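Local structure of galactose-binding lectin (2DVA) at residues A1-F6 with T226-T231; D80-I85 with D123-S128; D136-D141 with K149-N154. The protein binds carbohydrate with specificity for D-galactose, as a homotetrameric legume lectin whose subunits each carry calcium and manganese ions. All blocks are in the same frame, centred on the assembly; numbering follows the deposited sequence.

Contact 1 of 3, residues A1-F6 with T226-T231; sequences AETVSF and TSTLIT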
loop_
_atom_site.group_PDB
_atom_site.type_symbol
_atom_site.label_atom_id
_atom_site.label_comp_id
_atom_site.label_asym_id
_atom_site.label_seq_id
_atom_site.Cartn_x
_atom_site.Cartn_y
_atom_site.Cartn_z
ATOM N N ALA A 1 -11.418 -11.424 3.614
ATOM C CA ALA A 1 -10.916 -10.358 4.527
ATOM C C ALA A 1 -11.451 -8.997 4.106
ATOM O O ALA A 1 -11.415 -8.642 2.933
ATOM C CB ALA A 1 -9.408 -10.343 4.514
ATOM N N GLU A 2 -11.952 -8.240 5.073
ATOM C CA GLU A 2 -12.497 -6.916 4.803
ATOM C C GLU A 2 -11.548 -5.899 5.415
ATOM O O GLU A 2 -11.446 -5.782 6.637
ATOM C CB GLU A 2 -13.890 -6.791 5.418
ATOM C CG GLU A 2 -14.529 -5.428 5.240
ATOM C CD GLU A 2 -15.961 -5.405 5.718
ATOM O OE1 GLU A 2 -16.792 -6.119 5.115
ATOM O OE2 GLU A 2 -16.258 -4.680 6.694
ATOM N N THR A 3 -10.869 -5.154 4.554
ATOM C CA THR A 3 -9.884 -4.186 5.001
ATOM C C THR A 3 -10.146 -2.729 4.650
ATOM O O THR A 3 -10.614 -2.403 3.558
ATOM C CB THR A 3 -8.494 -4.581 4.457
ATOM O OG1 THR A 3 -8.091 -5.817 5.062
ATOM C CG2 THR A 3 -7.456 -3.496 4.743
ATOM N N VAL A 4 -9.835 -1.857 5.606
ATOM C CA VAL A 4 -9.971 -0.420 5.433
ATOM C C VAL A 4 -8.593 0.150 5.735
ATOM O O VAL A 4 -8.048 -0.066 6.819
ATOM C CB VAL A 4 -10.998 0.193 6.412
ATOM C CG1 VAL A 4 -11.054 1.703 6.223
ATOM C CG2 VAL A 4 -12.375 -0.410 6.176
ATOM N N SER A 5 -8.013 0.853 4.771
ATOM C CA SER A 5 -6.695 1.431 4.976
ATOM C C SER A 5 -6.514 2.737 4.228
ATOM O O SER A 5 -6.876 2.860 3.058
ATOM C CB SER A 5 -5.602 0.449 4.544
ATOM O OG SER A 5 -5.655 0.232 3.150
ATOM N N PHE A 6 -5.952 3.715 4.922
ATOM C CA PHE A 6 -5.700 5.012 4.330
ATOM C C PHE A 6 -4.424 5.585 4.910
ATOM O O PHE A 6 -3.859 5.031 5.856
ATOM C CB PHE A 6 -6.887 5.954 4.560
ATOM C CG PHE A 6 -7.292 6.111 6.003
ATOM C CD1 PHE A 6 -6.575 6.940 6.861
ATOM C CD2 PHE A 6 -8.439 5.482 6.486
ATOM C CE1 PHE A 6 -6.998 7.150 8.175
ATOM C CE2 PHE A 6 -8.872 5.685 7.801
ATOM C CZ PHE A 6 -8.151 6.522 8.645
ATOM N N THR A 226 -5.019 1.010 9.125
ATOM C CA THR A 226 -5.364 -0.218 8.435
ATOM C C THR A 226 -6.109 -1.108 9.407
ATOM O O THR A 226 -5.620 -1.394 10.502
ATOM C CB THR A 226 -4.149 -1.029 7.943
ATOM O OG1 THR A 226 -3.351 -0.242 7.056
ATOM C CG2 THR A 226 -4.639 -2.261 7.196
ATOM N N SER A 227 -7.296 -1.534 9.003
ATOM C CA SER A 227 -8.095 -2.423 9.822
ATOM C C SER A 227 -8.488 -3.594 8.935
ATOM O O SER A 227 -8.768 -3.428 7.752
ATOM C CB SER A 227 -9.348 -1.711 10.346
ATOM O OG SER A 227 -10.214 -1.347 9.283
ATOM N N THR A 228 -8.486 -4.783 9.510
ATOM C CA THR A 228 -8.854 -5.972 8.774
ATOM C C THR A 228 -9.822 -6.784 9.617
ATOM O O THR A 228 -9.574 -7.048 10.794
ATOM C CB THR A 228 -7.610 -6.816 8.440
ATOM O OG1 THR A 228 -6.795 -6.098 7.505
ATOM C CG2 THR A 228 -8.005 -8.152 7.840
ATOM N N LEU A 229 -10.947 -7.146 9.013
ATOM C CA LEU A 229 -11.966 -7.944 9.682
ATOM C C LEU A 229 -12.062 -9.253 8.914
ATOM O O LEU A 229 -12.315 -9.247 7.711
ATOM C CB LEU A 229 -13.318 -7.221 9.644
ATOM C CG LEU A 229 -14.555 -8.008 10.097
ATOM C CD1 LEU A 229 -14.391 -8.451 11.556
ATOM C CD2 LEU A 229 -15.796 -7.146 9.926
ATOM N N ILE A 230 -11.833 -10.371 9.592
ATOM C CA ILE A 230 -11.915 -11.665 8.927
ATOM C C ILE A 230 -13.361 -11.953 8.540
ATOM O O ILE A 230 -14.193 -12.254 9.395
ATOM C CB ILE A 230 -11.408 -12.801 9.834
ATOM C CG1 ILE A 230 -9.903 -12.645 10.067
ATOM C CG2 ILE A 230 -11.712 -14.149 9.199
ATOM C CD1 ILE A 230 -9.302 -13.739 10.927
ATOM N N THR A 231 -13.656 -11.845 7.247
ATOM C CA THR A 231 -15.003 -12.094 6.747
ATOM C C THR A 231 -15.119 -13.507 6.204
ATOM O O THR A 231 -14.885 -13.749 5.020
ATOM C CB THR A 231 -15.394 -11.097 5.625
ATOM O OG1 THR A 231 -14.361 -11.051 4.632
ATOM C CG2 THR A 231 -15.616 -9.706 6.198
HETATM O O HOH W 1 -14.632 -9.041 2.420
HETATM O O HOH W 2 -11.655 -3.619 8.388
#

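Contact 2 of 3, residues D80-I85 with D123-S128; sequences DPADGI and DTYSNS. With CA (calcium ion), chain I; MN (manganese (II) ion), chain J; GAL (beta-D-galactopyranose), chain E.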
loop_
_atom_site.group_PDB
_atom_site.type_symbol
_atom_site.label_atom_id
_atom_site.label_comp_id
_atom_site.label_asym_id
_atom_site.label_seq_id
_atom_site.Cartn_x
_atom_site.Cartn_y
_atom_site.Cartn_z
ATOM N N ASP A 80 -3.027 28.916 30.036
ATOM C CA ASP A 80 -2.471 27.709 30.617
ATOM C C ASP A 80 -2.578 26.653 29.510
ATOM O O ASP A 80 -3.641 26.474 28.924
ATOM C CB ASP A 80 -3.298 27.325 31.846
ATOM C CG ASP A 80 -2.708 26.161 32.616
ATOM O OD1 ASP A 80 -1.467 26.073 32.727
ATOM O OD2 ASP A 80 -3.494 25.345 33.134
ATOM N N PRO A 81 -1.468 25.968 29.188
ATOM C CA PRO A 81 -1.458 24.940 28.139
ATOM C C PRO A 81 -2.410 23.782 28.430
ATOM O O PRO A 81 -2.059 22.857 29.156
ATOM C CB PRO A 81 0.004 24.490 28.112
ATOM C CG PRO A 81 0.750 25.718 28.576
ATOM C CD PRO A 81 -0.114 26.177 29.725
ATOM N N ALA A 82 -3.609 23.842 27.857
ATOM C CA ALA A 82 -4.622 22.803 28.056
ATOM C C ALA A 82 -5.497 22.728 26.800
ATOM O O ALA A 82 -5.469 23.653 25.993
ATOM C CB ALA A 82 -5.464 23.143 29.279
ATOM N N ASP A 83 -6.279 21.658 26.625
ATOM C CA ASP A 83 -6.375 20.540 27.567
ATOM C C ASP A 83 -5.755 19.226 27.079
ATOM O O ASP A 83 -5.465 18.336 27.878
ATOM C CB ASP A 83 -7.842 20.295 27.915
ATOM C CG ASP A 83 -8.327 21.184 29.034
ATOM O OD1 ASP A 83 -8.185 20.786 30.209
ATOM O OD2 ASP A 83 -8.835 22.283 28.737
ATOM N N GLY A 84 -5.567 19.098 25.770
ATOM C CA GLY A 84 -4.987 17.880 25.241
ATOM C C GLY A 84 -5.711 17.348 24.020
ATOM O O GLY A 84 -6.698 17.919 23.566
ATOM N N ILE A 85 -5.215 16.232 23.502
ATOM C CA ILE A 85 -5.774 15.608 22.316
ATOM C C ILE A 85 -6.184 14.163 22.594
ATOM O O ILE A 85 -5.513 13.449 23.340
ATOM C CB ILE A 85 -4.727 15.575 21.181
ATOM C CG1 ILE A 85 -4.229 16.991 20.877
ATOM C CG2 ILE A 85 -5.318 14.905 19.947
ATOM C CD1 ILE A 85 -3.259 17.061 19.715
ATOM N N ASP A 123 -3.312 13.859 27.680
ATOM C CA ASP A 123 -3.762 14.862 28.625
ATOM C C ASP A 123 -2.689 15.790 29.185
ATOM O O ASP A 123 -1.722 15.320 29.775
ATOM C CB ASP A 123 -4.428 14.129 29.773
ATOM C CG ASP A 123 -5.510 14.922 30.393
ATOM O OD1 ASP A 123 -5.392 16.163 30.387
ATOM O OD2 ASP A 123 -6.473 14.312 30.890
ATOM N N THR A 124 -2.886 17.103 29.045
ATOM C CA THR A 124 -1.907 18.075 29.537
ATOM C C THR A 124 -2.363 18.946 30.706
ATOM O O THR A 124 -1.748 19.975 30.986
ATOM C CB THR A 124 -1.446 19.024 28.420
ATOM O OG1 THR A 124 -2.524 19.903 28.074
ATOM C CG2 THR A 124 -1.018 18.236 27.191
ATOM N N TYR A 125 -3.443 18.558 31.379
ATOM C CA TYR A 125 -3.928 19.321 32.529
ATOM C C TYR A 125 -4.585 18.371 33.515
ATOM O O TYR A 125 -5.346 17.505 33.121
ATOM C CB TYR A 125 -4.921 20.406 32.099
ATOM C CG TYR A 125 -5.491 21.165 33.278
ATOM C CD1 TYR A 125 -6.618 20.693 33.952
ATOM C CD2 TYR A 125 -4.852 22.305 33.777
ATOM C CE1 TYR A 125 -7.094 21.324 35.090
ATOM C CE2 TYR A 125 -5.322 22.951 34.929
ATOM C CZ TYR A 125 -6.445 22.451 35.578
ATOM O OH TYR A 125 -6.919 23.063 36.718
ATOM N N SER A 126 -4.296 18.527 34.799
ATOM C CA SER A 126 -4.865 17.628 35.795
ATOM C C SER A 126 -6.241 18.016 36.338
ATOM O O SER A 126 -6.341 18.827 37.263
ATOM C CB SER A 126 -3.889 17.474 36.962
ATOM O OG SER A 126 -4.304 16.437 37.832
ATOM N N ASN A 127 -7.295 17.433 35.766
ATOM C CA ASN A 127 -8.660 17.690 36.221
ATOM C C ASN A 127 -9.011 16.706 37.329
ATOM O O ASN A 127 -9.281 15.533 37.067
ATOM C CB ASN A 127 -9.680 17.527 35.090
ATOM C CG ASN A 127 -9.496 18.539 33.991
ATOM O OD1 ASN A 127 -8.535 18.469 33.245
ATOM N ND2 ASN A 127 -10.414 19.498 33.890
ATOM N N SER A 128 -9.007 17.191 38.564
ATOM C CA SER A 128 -9.326 16.352 39.710
ATOM C C SER A 128 -10.737 15.783 39.600
ATOM O O SER A 128 -10.993 14.665 40.043
ATOM C CB SER A 128 -9.191 17.156 41.004
ATOM O OG SER A 128 -10.038 18.295 40.989
HETATM CA CA CA I . -7.389 16.559 31.989
HETATM MN MN MN J . -6.772 12.387 31.813
HETATM C C1 GAL E . -10.364 24.812 33.676
HETATM C C2 GAL E . -10.736 23.537 32.931
HETATM C C3 GAL E . -9.525 22.605 32.763
HETATM C C4 GAL E . -8.267 23.355 32.059
HETATM C C5 GAL E . -7.887 24.566 32.971
HETATM C C6 GAL E . -6.751 25.556 32.857
HETATM O O2 GAL E . -11.781 22.956 33.689
HETATM O O3 GAL E . -9.913 21.503 31.952
HETATM O O4 GAL E . -8.624 23.921 30.784
HETATM O O5 GAL E . -9.123 25.445 33.091
HETATM O O6 GAL E . -6.086 26.433 33.742
HETATM O O HOH W 3 -7.199 18.203 30.016
HETATM O O HOH W 4 -9.493 15.243 31.041
HETATM O O HOH W 5 -6.888 10.312 32.821
HETATM O O HOH W 6 -8.972 12.663 31.104
#

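Contact 3 of 3, residues D136-D141 with K149-N154; sequences DHVGID and KTVPWN. With MN (manganese (II) ion), chain J.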
loop_
_atom_site.group_PDB
_atom_site.type_symbol
_atom_site.label_atom_id
_atom_site.label_comp_id
_atom_site.label_asym_id
_atom_site.label_seq_id
_atom_site.Cartn_x
_atom_site.Cartn_y
_atom_site.Cartn_z
ATOM N N ASP A 136 1.127 15.387 33.332
ATOM C CA ASP A 136 0.747 15.040 31.964
ATOM C C ASP A 136 0.706 13.522 31.861
ATOM O O ASP A 136 1.450 12.828 32.559
ATOM C CB ASP A 136 1.766 15.584 30.962
ATOM C CG ASP A 136 1.733 17.092 30.852
ATOM O OD1 ASP A 136 0.827 17.713 31.441
ATOM O OD2 ASP A 136 2.615 17.654 30.172
ATOM N N HIS A 137 -0.143 13.003 30.983
ATOM C CA HIS A 137 -0.260 11.561 30.868
ATOM C C HIS A 137 -0.980 11.081 29.617
ATOM O O HIS A 137 -1.684 11.840 28.950
ATOM C CB HIS A 137 -1.017 11.028 32.087
ATOM C CG HIS A 137 -2.349 11.681 32.290
ATOM N ND1 HIS A 137 -2.485 12.950 32.817
ATOM C CD2 HIS A 137 -3.602 11.266 31.984
ATOM C CE1 HIS A 137 -3.763 13.285 32.829
ATOM N NE2 HIS A 137 -4.461 12.282 32.329
ATOM N N VAL A 138 -0.782 9.805 29.311
ATOM C CA VAL A 138 -1.452 9.163 28.195
ATOM C C VAL A 138 -2.424 8.217 28.902
ATOM O O VAL A 138 -2.046 7.510 29.839
ATOM C CB VAL A 138 -0.478 8.334 27.314
ATOM C CG1 VAL A 138 -1.258 7.631 26.190
ATOM C CG2 VAL A 138 0.579 9.240 26.707
ATOM N N GLY A 139 -3.678 8.218 28.472
ATOM C CA GLY A 139 -4.652 7.356 29.109
ATOM C C GLY A 139 -5.513 6.600 28.122
ATOM O O GLY A 139 -5.663 7.008 26.970
ATOM N N ILE A 140 -6.058 5.476 28.571
ATOM C CA ILE A 140 -6.935 4.670 27.739
ATOM C C ILE A 140 -8.314 4.900 28.328
ATOM O O ILE A 140 -8.557 4.577 29.490
ATOM C CB ILE A 140 -6.586 3.178 27.822
ATOM C CG1 ILE A 140 -5.172 2.951 27.278
ATOM C CG2 ILE A 140 -7.621 2.354 27.052
ATOM C CD1 ILE A 140 -4.973 3.453 25.869
ATOM N N ASP A 141 -9.207 5.471 27.532
ATOM C CA ASP A 141 -10.549 5.780 28.003
ATOM C C ASP A 141 -11.632 4.878 27.419
ATOM O O ASP A 141 -11.590 4.515 26.248
ATOM C CB ASP A 141 -10.892 7.236 27.676
ATOM C CG ASP A 141 -9.901 8.227 28.268
ATOM O OD1 ASP A 141 -9.100 7.842 29.150
ATOM O OD2 ASP A 141 -9.938 9.408 27.852
ATOM N N LYS A 149 -7.063 3.605 32.704
ATOM C CA LYS A 149 -5.646 3.452 33.005
ATOM C C LYS A 149 -4.834 4.603 32.412
ATOM O O LYS A 149 -5.153 5.100 31.333
ATOM C CB LYS A 149 -5.177 2.122 32.418
ATOM C CG LYS A 149 -3.817 1.626 32.856
ATOM C CD LYS A 149 -3.590 0.271 32.195
ATOM C CE LYS A 149 -2.297 -0.373 32.596
ATOM N NZ LYS A 149 -2.111 -1.615 31.808
ATOM N N THR A 150 -3.791 5.028 33.118
ATOM C CA THR A 150 -2.940 6.110 32.629
ATOM C C THR A 150 -1.464 5.801 32.860
ATOM O O THR A 150 -1.116 4.902 33.625
ATOM C CB THR A 150 -3.245 7.456 33.323
ATOM O OG1 THR A 150 -2.686 7.452 34.642
ATOM C CG2 THR A 150 -4.735 7.685 33.410
ATOM N N VAL A 151 -0.597 6.548 32.183
ATOM C CA VAL A 151 0.834 6.365 32.331
ATOM C C VAL A 151 1.484 7.747 32.272
ATOM O O VAL A 151 1.118 8.583 31.439
ATOM C CB VAL A 151 1.396 5.454 31.214
ATOM C CG1 VAL A 151 1.283 6.145 29.853
ATOM C CG2 VAL A 151 2.837 5.078 31.524
ATOM N N PRO A 152 2.440 8.017 33.175
ATOM C CA PRO A 152 3.098 9.325 33.168
ATOM C C PRO A 152 3.706 9.644 31.809
ATOM O O PRO A 152 4.344 8.800 31.179
ATOM C CB PRO A 152 4.144 9.191 34.271
ATOM C CG PRO A 152 3.460 8.283 35.254
ATOM C CD PRO A 152 2.868 7.220 34.338
ATOM N N TRP A 153 3.496 10.873 31.365
ATOM C CA TRP A 153 4.002 11.314 30.080
ATOM C C TRP A 153 4.336 12.796 30.232
ATOM O O TRP A 153 4.118 13.379 31.298
ATOM C CB TRP A 153 2.921 11.081 29.014
ATOM C CG TRP A 153 3.275 11.535 27.637
ATOM C CD1 TRP A 153 4.319 11.105 26.871
ATOM C CD2 TRP A 153 2.600 12.542 26.870
ATOM N NE1 TRP A 153 4.339 11.787 25.674
ATOM C CE2 TRP A 153 3.296 12.675 25.651
ATOM C CE3 TRP A 153 1.475 13.345 27.099
ATOM C CZ2 TRP A 153 2.904 13.585 24.660
ATOM C CZ3 TRP A 153 1.085 14.249 26.112
ATOM C CH2 TRP A 153 1.801 14.360 24.910
ATOM N N ASN A 154 4.884 13.401 29.188
ATOM C CA ASN A 154 5.235 14.813 29.234
ATOM C C ASN A 154 5.013 15.455 27.875
ATOM O O ASN A 154 5.580 15.025 26.875
ATOM C CB ASN A 154 6.696 14.982 29.663
ATOM C CG ASN A 154 7.121 16.440 29.731
ATOM O OD1 ASN A 154 6.359 17.304 30.171
ATOM N ND2 ASN A 154 8.349 16.718 29.307
HETATM MN MN MN J . -6.772 12.387 31.813
HETATM O O HOH W 5 -6.888 10.312 32.821
HETATM O O HOH W 6 -8.972 12.663 31.104
#

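Contact 1 of 3, residues A1-F6 with T226-T231
Thr3 OG1 is gripped from two subunits at once: Thr228 OG1 donates to it across the strand pair at 2.8 Å, and Asp184 of a second subunit bonds it from outside. Thr228 OG1 is in turn bonded to the backbone N of Ile185 of that subunit, and the two hydroxyls thus face the second subunit, each bonded to it. Both threonines turn OG1 beside their own backbone N (chi1 -66° and -67°), which brings the two hydroxyls together where their side chains cross.

The pair is a non-hydrogen-bonded one. On either side of it the backbones join by doubled bonds, Glu2 with Leu229 and Val4 with Ser227, the shortest being Ser227 N to Val4 O at 2.7 Å. Thr3 CA lies 3.1 Å from Ser227 O in a CA-H...O contact between the two doubled pairs.

Glu2, Val4, Ser227 and Leu229 occupy the other face and pack on strand 43-53. Glu2 holds CG anti to the backbone N (chi1 178°) and runs out alongside Leu229, its OE2 4.1 Å from Leu229 CD2; OE1 forms a salt bridge with Arg53, which probably offsets the cost of burying the carboxylate. Ser227 OG rests 3.4 Å from Val4 CB and shares a water with Glu2 O.

At the chain ends, Ala1 N donates to Thr231 OG1 at 3.1 Å, while Thr231 CG2 meets Glu2 CB at 3.5 Å, the side chains crossing nearly at a right angle. Thr231 is poorly ordered, which leaves this end less sharply defined.

The Thr3 and Thr228 face meets the second subunit, the Val4 and Leu229 face meets strand 43-53, and the Glu2 and Thr231 end meets a third subunit, with the two termini antiparallel and adjacent in the back sheet of the legume lectin sandwich.

Contact 2 of 3, residues D80-I85 with D123-S128
A backbone hydrogen bond ties Thr124 N to Asp83 O at 3.1 Å; it is nearly straight (171°), although the donor stands 40° out of the carbonyl plane. Next to it, Gly84 and Asp123 form a non-hydrogen-bonded antiparallel pair. Thr124 OG1 lies near Pro81 O and Asp83 O, but is also bonded to Gln216.

Metal bonds fix the 123-128 loop. The Asp123 carboxylate grips calcium with both oxygens, and its OD2 also binds manganese at 2.2 Å, bridging the two ions. Its OD1 accepts from Tyr125 N, making an Asx turn that probably helps bring Tyr125 O onto calcium. Asn127 OD1 and Asp132 also bind calcium. A calcium-bound water donates to both Asp83 O and Asp83 OD1, coupling the ion to the opposite segment.

Sugar contacts depend on that framework. Asp83, which follows a cis peptide bond, accepts from galactose O3 through OD1 and from O4 through OD2, each at 2.6 Å. Asn127 ND2 donates to the same O3 at 2.8 Å; the calcium bond of its OD1 and an ND2 bond to Glu129 probably set the amide's orientation. Asp80 OD2 accepts from O6, and Ser211 OG is a further partner. One face of the Tyr125 ring is covered by galactose, with C4 3.6 Å above its centre.

The cis Ala82-Asp83 peptide, the metal-bound asparagine and the aromatic platform are hallmarks of the carbohydrate site of legume lectins.

Contact 3 of 3, residues D136-D141 with K149-N154
Val138 and Val151 bond to each other twice through their backbones, Val138 N to Val151 O at 3.1 Å and Val151 N to Val138 O at 2.9 Å. Ile140 N adds a single bond to Lys149 O. Between the Val138-Val151 and Ile140-Lys149 pairs, Gly139 and Thr150 form a non-hydrogen-bonded pair, with Gly139 CA 3.2 Å from Lys149 O in a CA-H...O contact. Beyond the doubled pair, Trp153 N still finds Asp136 O at 3.1 Å, but stands 46° out of the carbonyl plane.

Apolar contacts gather on one face. Val138 CG2 sits over the Trp153 indole in a CH-pi contact, 4.0 Å from the centroid of the five-membered ring and off toward its rim. With CG of Trp153 anti to the backbone N (chi1 178°), the indole is carried toward the valine, while NE1 bonds to Asn180, which probably limits the ring's rotation. Val138 CB also touches Val151 CG1 at 3.8 Å. The two strands form a beta hairpin at the edge of the seven-stranded front sheet of the legume lectin sandwich, and this face looks across to strands 173-179 and 185-191 of the opposing sheet.

The His137 side chain leads away from the hairpin partner to manganese. Its NE2 binds the ion at 2.4 Å, alongside Glu121, Asp123, Asp132 and two waters. Its ND1 is bonded to Thr135 O, a second-shell link that probably helps orient the imidazole for the metal.

Close contacts line the His137 side chain: CB lies 3.3 Å from Val151 O, and Thr150 CG2 approaches ring atom CD2 obliquely.

Overall arrangement
Contacts 2 and 3 are directly joined, their centres 11 Å apart. Asp123 N and His137 O, 2.9 Å apart, probably bond and so join the loop of 123-128 to the hairpin, and Asp123 and His137 share manganese together with its two waters. The side chain of His137 stays about 10 Å from galactose, and any influence of the hairpin on the sugar is probably relayed through the two ions. Contact 1 stands apart, its centre 34 Å from that of contact 2 and 28 Å from that of contact 3. Along the chain it encloses both others. In space, contacts 1 and 2 lie on opposite sides of the subunit's centre.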